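Local structure of stress response kinase A (1ZYL) at residues R157-D162 / L281-A286; D120-V125 / R242-T247; H71-Q76 / Q139-R144. The protein acts as a magnesium-dependent serine/threonine protein kinase that also phosphorylates itself and probably protects the cell from stress linked to reactive oxygen species. All blocks are in the same frame, centred on the assembly; numbering follows the deposited sequence.

Interaction 1 (R157-D162 / L281-A286); sequences RKLFED and LMRRWA
The last turns of helices 149-161 and 266-283 come closest, CA to CA, at Leu159 and Met282, whose CA atoms are 8.5 Å apart; at such a spacing side chains alone bridge the two backbones. Leu159 does so from a CG placed opposite its own backbone N (chi1 -165°), which carries CD2 over to the second helix. There this one methyl meets two neighbours: Arg283 CG lies 3.5 Å from Leu159 CD2 and Arg283 NE 3.6 Å from it, while Met282 CB lies 4.1 Å from the same Leu159 CD2. The arginine contributes mainly as a hydrocarbon arm, extended from CG to NE and slanting past the leucine.

Alongside, Met282 sends its sulfur to Phe160, the two side chains meeting at about a right angle. Met282 SD sits 3.8 Å from both Phe160 CD2 and CE2, and 4.8 Å from the ring centroid, 65° off the ring normal. Phe160 also makes an edge-to-face pair with Phe174, so helix 171-188 shares the ring. On the side of helix 149-161 that faces helix 171-188, Arg157 NH1 and Glu161 OE2 form a salt bridge one turn apart, and Arg157 pairs as well with Asp179. What emerges is an apolar helix-helix contact in the helical part of this kinase, in which a leucine methyl is joined by a Met-aromatic contact.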
loop_
_atom_site.group_PDB
_atom_site.type_symbol
_atom_site.label_atom_id
_atom_site.label_comp_id
_atom_site.label_asym_id
_atom_site.label_seq_id
_atom_site.Cartn_x
_atom_site.Cartn_y
_atom_site.Cartn_z
ATOM N N ARG A 157 -15.432 -7.975 6.157
ATOM C CA ARG A 157 -16.266 -8.889 6.909
ATOM C C ARG A 157 -17.502 -9.262 6.110
ATOM O O ARG A 157 -17.984 -10.383 6.211
ATOM C CB ARG A 157 -16.698 -8.276 8.234
ATOM C CG ARG A 157 -17.651 -9.173 9.015
ATOM C CD ARG A 157 -17.000 -10.506 9.341
ATOM N NE ARG A 157 -17.928 -11.632 9.240
ATOM C CZ ARG A 157 -19.044 -11.762 9.950
ATOM N NH1 ARG A 157 -19.814 -12.825 9.780
ATOM N NH2 ARG A 157 -19.393 -10.830 10.829
ATOM N N LYS A 158 -18.025 -8.322 5.329
ATOM C CA LYS A 158 -19.210 -8.590 4.515
ATOM C C LYS A 158 -18.878 -9.590 3.414
ATOM O O LYS A 158 -19.673 -10.471 3.108
ATOM C CB LYS A 158 -19.744 -7.308 3.879
ATOM C CG LYS A 158 -20.382 -6.353 4.852
ATOM C CD LYS A 158 -20.899 -5.112 4.136
ATOM C CE LYS A 158 -21.437 -4.097 5.127
ATOM N NZ LYS A 158 -22.420 -4.721 6.064
ATOM N N LEU A 159 -17.705 -9.441 2.811
ATOM C CA LEU A 159 -17.292 -10.356 1.770
ATOM C C LEU A 159 -17.141 -11.727 2.427
ATOM O O LEU A 159 -17.716 -12.711 1.973
ATOM C CB LEU A 159 -15.959 -9.909 1.186
ATOM C CG LEU A 159 -15.536 -10.540 -0.137
ATOM C CD1 LEU A 159 -16.603 -10.242 -1.177
ATOM C CD2 LEU A 159 -14.185 -9.991 -0.584
ATOM N N PHE A 160 -16.376 -11.777 3.513
ATOM C CA PHE A 160 -16.140 -13.015 4.246
ATOM C C PHE A 160 -17.417 -13.833 4.451
ATOM O O PHE A 160 -17.400 -15.063 4.363
ATOM C CB PHE A 160 -15.521 -12.714 5.620
ATOM C CG PHE A 160 -14.142 -12.103 5.565
ATOM C CD1 PHE A 160 -13.503 -11.710 6.740
ATOM C CD2 PHE A 160 -13.480 -11.917 4.357
ATOM C CE1 PHE A 160 -12.232 -11.144 6.713
ATOM C CE2 PHE A 160 -12.207 -11.350 4.323
ATOM C CZ PHE A 160 -11.586 -10.963 5.507
ATOM N N GLU A 161 -18.520 -13.147 4.730
ATOM C CA GLU A 161 -19.793 -13.813 4.970
ATOM C C GLU A 161 -20.183 -14.747 3.838
ATOM O O GLU A 161 -20.321 -15.953 4.036
ATOM C CB GLU A 161 -20.896 -12.785 5.157
ATOM C CG GLU A 161 -22.215 -13.384 5.576
ATOM C CD GLU A 161 -22.217 -13.814 7.025
ATOM O OE1 GLU A 161 -23.178 -14.488 7.446
ATOM O OE2 GLU A 161 -21.259 -13.476 7.747
ATOM N N ASP A 162 -20.351 -14.174 2.649
ATOM C CA ASP A 162 -20.743 -14.914 1.446
ATOM C C ASP A 162 -19.532 -15.348 0.611
ATOM O O ASP A 162 -19.619 -15.470 -0.619
ATOM C CB ASP A 162 -21.655 -14.019 0.609
ATOM C CG ASP A 162 -22.800 -13.439 1.424
ATOM O OD1 ASP A 162 -23.161 -12.261 1.200
ATOM O OD2 ASP A 162 -23.339 -14.169 2.287
ATOM N N LEU A 281 -7.163 -10.211 -1.638
ATOM C CA LEU A 281 -6.831 -11.426 -2.389
ATOM C C LEU A 281 -8.094 -12.044 -2.943
ATOM O O LEU A 281 -8.190 -12.320 -4.129
ATOM C CB LEU A 281 -6.150 -12.453 -1.497
ATOM C CG LEU A 281 -4.697 -12.207 -1.114
ATOM C CD1 LEU A 281 -4.341 -13.115 0.039
ATOM C CD2 LEU A 281 -3.794 -12.454 -2.309
ATOM N N MET A 282 -9.065 -12.264 -2.069
ATOM C CA MET A 282 -10.330 -12.847 -2.477
ATOM C C MET A 282 -10.937 -12.113 -3.674
ATOM O O MET A 282 -11.236 -12.734 -4.684
ATOM C CB MET A 282 -11.312 -12.844 -1.297
ATOM C CG MET A 282 -10.812 -13.625 -0.077
ATOM S SD MET A 282 -11.962 -13.729 1.320
ATOM C CE MET A 282 -12.865 -15.146 0.849
ATOM N N ARG A 283 -11.096 -10.796 -3.577
ATOM C CA ARG A 283 -11.704 -10.026 -4.664
ATOM C C ARG A 283 -11.030 -10.159 -6.018
ATOM O O ARG A 283 -11.684 -10.042 -7.049
ATOM C CB ARG A 283 -11.785 -8.544 -4.300
ATOM C CG ARG A 283 -12.881 -8.197 -3.309
ATOM C CD ARG A 283 -12.640 -6.826 -2.698
ATOM N NE ARG A 283 -13.524 -6.586 -1.559
ATOM C CZ ARG A 283 -13.315 -5.665 -0.622
ATOM N NH1 ARG A 283 -14.181 -5.526 0.370
ATOM N NH2 ARG A 283 -12.240 -4.890 -0.673
ATOM N N ARG A 284 -9.733 -10.418 -6.012
ATOM C CA ARG A 284 -8.962 -10.546 -7.241
ATOM C C ARG A 284 -8.729 -12.001 -7.640
ATOM O O ARG A 284 -7.882 -12.293 -8.474
ATOM C CB ARG A 284 -7.613 -9.850 -7.051
ATOM C CG ARG A 284 -7.739 -8.381 -6.735
ATOM C CD ARG A 284 -6.461 -7.783 -6.155
ATOM N NE ARG A 284 -6.467 -6.325 -6.281
ATOM C CZ ARG A 284 -7.374 -5.515 -5.732
ATOM N NH1 ARG A 284 -7.285 -4.204 -5.928
ATOM N NH2 ARG A 284 -8.359 -6.000 -4.976
ATOM N N TRP A 285 -9.489 -12.914 -7.057
ATOM C CA TRP A 285 -9.312 -14.336 -7.336
ATOM C C TRP A 285 -9.524 -14.775 -8.784
ATOM O O TRP A 285 -8.935 -15.758 -9.213
ATOM C CB TRP A 285 -10.219 -15.162 -6.418
ATOM C CG TRP A 285 -9.779 -16.574 -6.248
ATOM C CD1 TRP A 285 -10.495 -17.697 -6.536
ATOM C CD2 TRP A 285 -8.529 -17.020 -5.722
ATOM N NE1 TRP A 285 -9.769 -18.820 -6.221
ATOM C CE2 TRP A 285 -8.556 -18.432 -5.720
ATOM C CE3 TRP A 285 -7.387 -16.364 -5.251
ATOM C CZ2 TRP A 285 -7.484 -19.197 -5.264
ATOM C CZ3 TRP A 285 -6.323 -17.126 -4.798
ATOM C CH2 TRP A 285 -6.377 -18.526 -4.808
ATOM N N ALA A 286 -10.363 -14.070 -9.536
ATOM C CA ALA A 286 -10.612 -14.446 -10.934
ATOM C C ALA A 286 -9.419 -14.116 -11.830
ATOM O O ALA A 286 -9.394 -14.465 -13.005
ATOM C CB ALA A 286 -11.862 -13.748 -11.455
#

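Interaction 2 (D120-V125 / R242-T247)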
loop_
_atom_site.group_PDB
_atom_site.type_symbol
_atom_site.label_atom_id
_atom_site.label_comp_id
_atom_site.label_asym_id
_atom_site.label_seq_id
_atom_site.Cartn_x
_atom_site.Cartn_y
_atom_site.Cartn_z
ATOM N N ASP A 120 21.185 4.189 9.131
ATOM C CA ASP A 120 21.427 5.436 8.413
ATOM C C ASP A 120 20.393 5.631 7.305
ATOM O O ASP A 120 19.820 6.714 7.164
ATOM C CB ASP A 120 22.841 5.445 7.820
ATOM C CG ASP A 120 23.607 6.721 8.148
ATOM O OD1 ASP A 120 23.876 6.961 9.349
ATOM O OD2 ASP A 120 23.936 7.480 7.208
ATOM N N GLN A 121 20.155 4.584 6.517
ATOM C CA GLN A 121 19.173 4.660 5.441
ATOM C C GLN A 121 17.795 4.898 6.045
ATOM O O GLN A 121 16.939 5.553 5.449
ATOM C CB GLN A 121 19.174 3.367 4.626
ATOM C CG GLN A 121 20.425 3.176 3.783
ATOM C CD GLN A 121 20.328 1.993 2.836
ATOM O OE1 GLN A 121 21.169 1.828 1.958
ATOM N NE2 GLN A 121 19.304 1.163 3.012
ATOM N N MET A 122 17.600 4.359 7.244
ATOM C CA MET A 122 16.351 4.508 7.978
ATOM C C MET A 122 16.114 5.994 8.196
ATOM O O MET A 122 15.027 6.496 7.950
ATOM C CB MET A 122 16.458 3.811 9.334
ATOM C CG MET A 122 15.133 3.474 9.976
ATOM S SD MET A 122 14.544 1.885 9.407
ATOM C CE MET A 122 15.464 0.774 10.492
ATOM N N GLU A 123 17.146 6.690 8.662
ATOM C CA GLU A 123 17.055 8.121 8.916
ATOM C C GLU A 123 16.760 8.903 7.650
ATOM O O GLU A 123 15.919 9.799 7.661
ATOM C CB GLU A 123 18.349 8.646 9.538
ATOM C CG GLU A 123 18.552 8.240 10.981
ATOM C CD GLU A 123 19.695 8.992 11.637
ATOM O OE1 GLU A 123 20.830 8.914 11.117
ATOM O OE2 GLU A 123 19.459 9.658 12.670
ATOM N N ALA A 124 17.457 8.570 6.565
ATOM C CA ALA A 124 17.252 9.243 5.282
ATOM C C ALA A 124 15.812 9.041 4.828
ATOM O O ALA A 124 15.192 9.957 4.288
ATOM C CB ALA A 124 18.208 8.693 4.235
ATOM N N VAL A 125 15.289 7.835 5.044
ATOM C CA VAL A 125 13.912 7.515 4.667
ATOM C C VAL A 125 12.945 8.237 5.596
ATOM O O VAL A 125 11.965 8.810 5.152
ATOM C CB VAL A 125 13.650 5.971 4.712
ATOM C CG1 VAL A 125 12.167 5.680 4.798
ATOM C CG2 VAL A 125 14.202 5.319 3.462
ATOM N N ARG A 242 12.645 -0.209 19.331
ATOM C CA ARG A 242 12.466 0.927 20.215
ATOM C C ARG A 242 13.375 2.048 19.740
ATOM O O ARG A 242 13.010 3.218 19.811
ATOM C CB ARG A 242 12.829 0.586 21.661
ATOM C CG ARG A 242 12.731 1.787 22.573
ATOM C CD ARG A 242 13.308 1.526 23.938
ATOM N NE ARG A 242 13.337 2.761 24.716
ATOM C CZ ARG A 242 13.875 2.878 25.927
ATOM N NH1 ARG A 242 13.853 4.052 26.559
ATOM N NH2 ARG A 242 14.440 1.821 26.502
ATOM N N MET A 243 14.558 1.698 19.248
ATOM C CA MET A 243 15.474 2.728 18.808
ATOM C C MET A 243 15.216 3.195 17.390
ATOM O O MET A 243 15.439 4.367 17.093
ATOM C CB MET A 243 16.920 2.266 18.951
ATOM C CG MET A 243 17.372 1.286 17.908
ATOM S SD MET A 243 18.949 1.806 17.278
ATOM C CE MET A 243 18.398 2.883 15.977
ATOM N N GLN A 244 14.753 2.298 16.517
ATOM C CA GLN A 244 14.470 2.685 15.132
ATOM C C GLN A 244 13.343 3.693 15.170
ATOM O O GLN A 244 13.426 4.768 14.577
ATOM C CB GLN A 244 14.007 1.501 14.294
ATOM C CG GLN A 244 14.883 0.297 14.373
ATOM C CD GLN A 244 14.327 -0.851 13.566
ATOM O OE1 GLN A 244 13.111 -0.967 13.388
ATOM N NE2 GLN A 244 15.209 -1.720 13.081
ATOM N N LEU A 245 12.280 3.337 15.873
ATOM C CA LEU A 245 11.150 4.234 15.977
ATOM C C LEU A 245 11.659 5.557 16.522
ATOM O O LEU A 245 11.430 6.620 15.950
ATOM C CB LEU A 245 10.087 3.657 16.913
ATOM C CG LEU A 245 8.841 4.534 17.002
ATOM C CD1 LEU A 245 8.386 4.898 15.597
ATOM C CD2 LEU A 245 7.745 3.808 17.759
ATOM N N GLU A 246 12.370 5.479 17.632
ATOM C CA GLU A 246 12.913 6.663 18.257
ATOM C C GLU A 246 13.770 7.429 17.242
ATOM O O GLU A 246 13.747 8.662 17.204
ATOM C CB GLU A 246 13.737 6.227 19.471
ATOM C CG GLU A 246 14.169 7.326 20.426
ATOM C CD GLU A 246 14.670 6.763 21.760
ATOM O OE1 GLU A 246 15.363 7.491 22.504
ATOM O OE2 GLU A 246 14.361 5.593 22.069
ATOM N N THR A 247 14.485 6.696 16.393
ATOM C CA THR A 247 15.379 7.301 15.405
ATOM C C THR A 247 14.728 7.925 14.178
ATOM O O THR A 247 15.069 9.047 13.790
ATOM C CB THR A 247 16.435 6.280 14.921
ATOM O OG1 THR A 247 17.354 6.010 15.982
ATOM C CG2 THR A 247 17.201 6.818 13.729
#
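Van der Waals packing between two helices is the whole of this contact: Met122 and Glu123 on helix 119-136 meet Gln244 and Thr247 on helix 238-252, well away from the presumed catalytic residues. The backbones come nearest at Glu123 and Thr247, with their CA atoms 6.8 Å apart, and open slightly toward Met122 and Gln244.

Met122 folds back on itself, bent at chi2 (87°) and again at chi3 (82°), and this double bend brings its CE methyl against the Gln244 amide. Met122 CE is 3.6 Å from Gln244 NE2 and 3.7 Å from Gln244 CD, a fit of methyl against amide that asks nothing of the polar atoms. Gln244 OE1 instead accepts a hydrogen bond from the backbone N of Asn235, which helps hold the amide's rotation beside the methyl. Both helices belong to the larger, mainly helical lobe of the kinase-like phosphotransferase fold, where Ile119, at the start of helix 119-136, extends the same seam by touching Met243 and Thr247.

At the other end, Thr247 CG2 rests 3.4 Å from Glu123 CG, the two side chains crossing roughly at right angles. The threonine's branches divide the work: OG1 turns back to donate to Met243 O at 2.8 Å, while that carbonyl also receives Thr247 N from the opposite face of its plane. With a serine here the methyl is gone, and Glu123 would probably lose its apolar support, its carboxylate arm becoming freer to swing.

Interaction 3 (H71-Q76 / Q139-R144); sequences HQFALQ and QLFIHR
Phe73 points its ring across to the loop because its CG stands opposite the backbone N (chi1 -169°), and Phe141 meets it with CG placed opposite its carbonyl carbon instead (chi1 -70°). The pair joins the two lobes of a kinase-like fold: helix 64-79, which packs with the five-stranded sheet and whose place in the fold is consistent with that of the αC helix of protein kinases, and the loop between helices 119-136 and 149-161.

A corner of each ring leads. Phe141 CZ comes within 3.6 Å of Phe73 CD1, and Phe141 CE2 lies 4.1 Å from Phe73 CB. The ring planes are turned 78° against each other with centroids 5.8 Å apart, an oblique aromatic pair in a buried setting. One face of Phe141 is taken by Arg144, whose CD sits 3.8 Å above the ring plane and over its centre. The aliphatic part of the arginine thus fills that side while its polar end reaches onward, to Glu70 as a salt bridge and to the backbone oxygens of Gln66, Asp219 and Ala221.

Nearer the surface, two glutamines approach without bonding: Gln76 OE1 and Gln139 OE1 are 4.2 Å apart, both being oxygens. Arg197 ties the two segments together here, its NH1 hydrogen-bonded to Gln76 OE1 and its NH2 to the backbone O of Gln139.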
loop_
_atom_site.group_PDB
_atom_site.type_symbol
_atom_site.label_atom_id
_atom_site.label_comp_id
_atom_site.label_asym_id
_atom_site.label_seq_id
_atom_site.Cartn_x
_atom_site.Cartn_y
_atom_site.Cartn_z
ATOM N N HIS A 71 -1.658 11.339 -9.154
ATOM C CA HIS A 71 -0.806 11.913 -10.195
ATOM C C HIS A 71 -0.463 13.341 -9.792
ATOM O O HIS A 71 0.639 13.825 -10.028
ATOM C CB HIS A 71 -1.535 11.932 -11.533
ATOM C CG HIS A 71 -1.357 10.687 -12.348
ATOM N ND1 HIS A 71 -1.703 9.435 -11.885
ATOM C CD2 HIS A 71 -0.915 10.512 -13.615
ATOM C CE1 HIS A 71 -1.482 8.546 -12.835
ATOM N NE2 HIS A 71 -1.004 9.172 -13.894
ATOM N N GLN A 72 -1.434 14.017 -9.193
ATOM C CA GLN A 72 -1.240 15.374 -8.734
ATOM C C GLN A 72 -0.248 15.263 -7.574
ATOM O O GLN A 72 0.855 15.815 -7.626
ATOM C CB GLN A 72 -2.582 15.962 -8.267
ATOM C CG GLN A 72 -2.568 17.464 -8.013
ATOM C CD GLN A 72 -1.808 18.239 -9.094
ATOM O OE1 GLN A 72 -1.987 17.996 -10.294
ATOM N NE2 GLN A 72 -0.962 19.180 -8.670
ATOM N N PHE A 73 -0.633 14.514 -6.545
ATOM C CA PHE A 73 0.212 14.330 -5.375
ATOM C C PHE A 73 1.652 14.022 -5.790
ATOM O O PHE A 73 2.581 14.715 -5.382
ATOM C CB PHE A 73 -0.349 13.202 -4.505
ATOM C CG PHE A 73 0.293 13.095 -3.146
ATOM C CD1 PHE A 73 0.184 11.922 -2.413
ATOM C CD2 PHE A 73 0.982 14.168 -2.592
ATOM C CE1 PHE A 73 0.751 11.818 -1.151
ATOM C CE2 PHE A 73 1.552 14.074 -1.327
ATOM C CZ PHE A 73 1.437 12.897 -0.604
ATOM N N ALA A 74 1.836 12.995 -6.611
ATOM C CA ALA A 74 3.172 12.625 -7.066
ATOM C C ALA A 74 3.885 13.806 -7.707
ATOM O O ALA A 74 5.041 14.085 -7.401
ATOM C CB ALA A 74 3.093 11.481 -8.061
ATOM N N LEU A 75 3.185 14.502 -8.596
ATOM C CA LEU A 75 3.758 15.642 -9.295
ATOM C C LEU A 75 4.140 16.751 -8.326
ATOM O O LEU A 75 5.225 17.318 -8.430
ATOM C CB LEU A 75 2.771 16.178 -10.330
ATOM C CG LEU A 75 3.417 16.802 -11.568
ATOM C CD1 LEU A 75 3.722 15.696 -12.580
ATOM C CD2 LEU A 75 2.482 17.847 -12.176
ATOM N N GLN A 76 3.250 17.062 -7.386
ATOM C CA GLN A 76 3.517 18.102 -6.394
ATOM C C GLN A 76 4.683 17.686 -5.505
ATOM O O GLN A 76 5.573 18.483 -5.207
ATOM C CB GLN A 76 2.274 18.355 -5.537
ATOM C CG GLN A 76 2.529 19.231 -4.314
ATOM C CD GLN A 76 1.250 19.729 -3.656
ATOM O OE1 GLN A 76 0.217 19.053 -3.675
ATOM N NE2 GLN A 76 1.319 20.910 -3.055
ATOM N N GLN A 139 -3.200 19.499 1.455
ATOM C CA GLN A 139 -4.610 19.269 1.139
ATOM C C GLN A 139 -4.903 17.782 1.163
ATOM O O GLN A 139 -3.987 16.969 1.084
ATOM C CB GLN A 139 -5.007 19.868 -0.214
ATOM C CG GLN A 139 -3.972 19.758 -1.297
ATOM C CD GLN A 139 -4.427 20.414 -2.581
ATOM O OE1 GLN A 139 -3.607 20.797 -3.419
ATOM N NE2 GLN A 139 -5.743 20.541 -2.748
ATOM N N LEU A 140 -6.182 17.442 1.292
ATOM C CA LEU A 140 -6.634 16.054 1.374
ATOM C C LEU A 140 -7.297 15.522 0.113
ATOM O O LEU A 140 -7.988 16.247 -0.599
ATOM C CB LEU A 140 -7.633 15.914 2.525
ATOM C CG LEU A 140 -7.190 15.535 3.939
ATOM C CD1 LEU A 140 -5.712 15.780 4.149
ATOM C CD2 LEU A 140 -8.008 16.323 4.916
ATOM N N PHE A 141 -7.102 14.241 -0.161
ATOM C CA PHE A 141 -7.747 13.641 -1.319
ATOM C C PHE A 141 -9.252 13.889 -1.146
ATOM O O PHE A 141 -9.725 14.198 -0.047
ATOM C CB PHE A 141 -7.448 12.139 -1.366
ATOM C CG PHE A 141 -6.016 11.816 -1.709
ATOM C CD1 PHE A 141 -5.314 10.858 -0.990
ATOM C CD2 PHE A 141 -5.375 12.460 -2.769
ATOM C CE1 PHE A 141 -3.993 10.542 -1.320
ATOM C CE2 PHE A 141 -4.041 12.149 -3.114
ATOM C CZ PHE A 141 -3.355 11.191 -2.389
ATOM N N ILE A 142 -10.006 13.789 -2.230
ATOM C CA ILE A 142 -11.440 13.992 -2.141
ATOM C C ILE A 142 -12.101 12.745 -2.666
ATOM O O ILE A 142 -13.174 12.369 -2.204
ATOM C CB ILE A 142 -11.905 15.205 -2.970
ATOM C CG1 ILE A 142 -11.447 16.499 -2.297
ATOM C CG2 ILE A 142 -13.419 15.208 -3.090
ATOM C CD1 ILE A 142 -11.821 17.754 -3.063
ATOM N N HIS A 143 -11.442 12.100 -3.623
ATOM C CA HIS A 143 -11.963 10.878 -4.228
ATOM C C HIS A 143 -11.311 9.601 -3.702
ATOM O O HIS A 143 -11.982 8.580 -3.537
ATOM C CB HIS A 143 -11.829 10.956 -5.744
ATOM C CG HIS A 143 -12.664 12.035 -6.348
ATOM N ND1 HIS A 143 -14.026 12.104 -6.163
ATOM C CD2 HIS A 143 -12.329 13.114 -7.093
ATOM C CE1 HIS A 143 -14.498 13.181 -6.767
ATOM N NE2 HIS A 143 -13.489 13.811 -7.338
ATOM N N ARG A 144 -10.009 9.655 -3.447
ATOM C CA ARG A 144 -9.309 8.502 -2.917
ATOM C C ARG A 144 -9.822 8.233 -1.514
ATOM O O ARG A 144 -10.270 9.146 -0.817
ATOM C CB ARG A 144 -7.820 8.769 -2.847
ATOM C CG ARG A 144 -7.205 9.132 -4.161
ATOM C CD ARG A 144 -5.802 8.625 -4.206
ATOM N NE ARG A 144 -5.576 7.939 -5.464
ATOM C CZ ARG A 144 -5.001 6.752 -5.566
ATOM N NH1 ARG A 144 -4.836 6.203 -6.763
ATOM N NH2 ARG A 144 -4.595 6.118 -4.475
#

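How the interactions relate
The three contacts mark out separate regions of one chain and none touches another. Interactions 1 and 2 lie on opposite sides of the chain's centre, their own centres 37 Å apart, yet the chain weaves them together: helix 149-161 follows helix 119-136, and helix 266-283 follows helix 238-252, so their segments alternate. Interaction 3 lies 28 Å from interaction 1 and 27 Å from interaction 2, centre to centre. It is also the one near the presumed catalytic centre, the side chain of Phe73 being about 11 Å from those of Asp201, the inferred proton acceptor, and Asp217, an inferred magnesium ligand. Interactions 1 and 2 are remote from those sites.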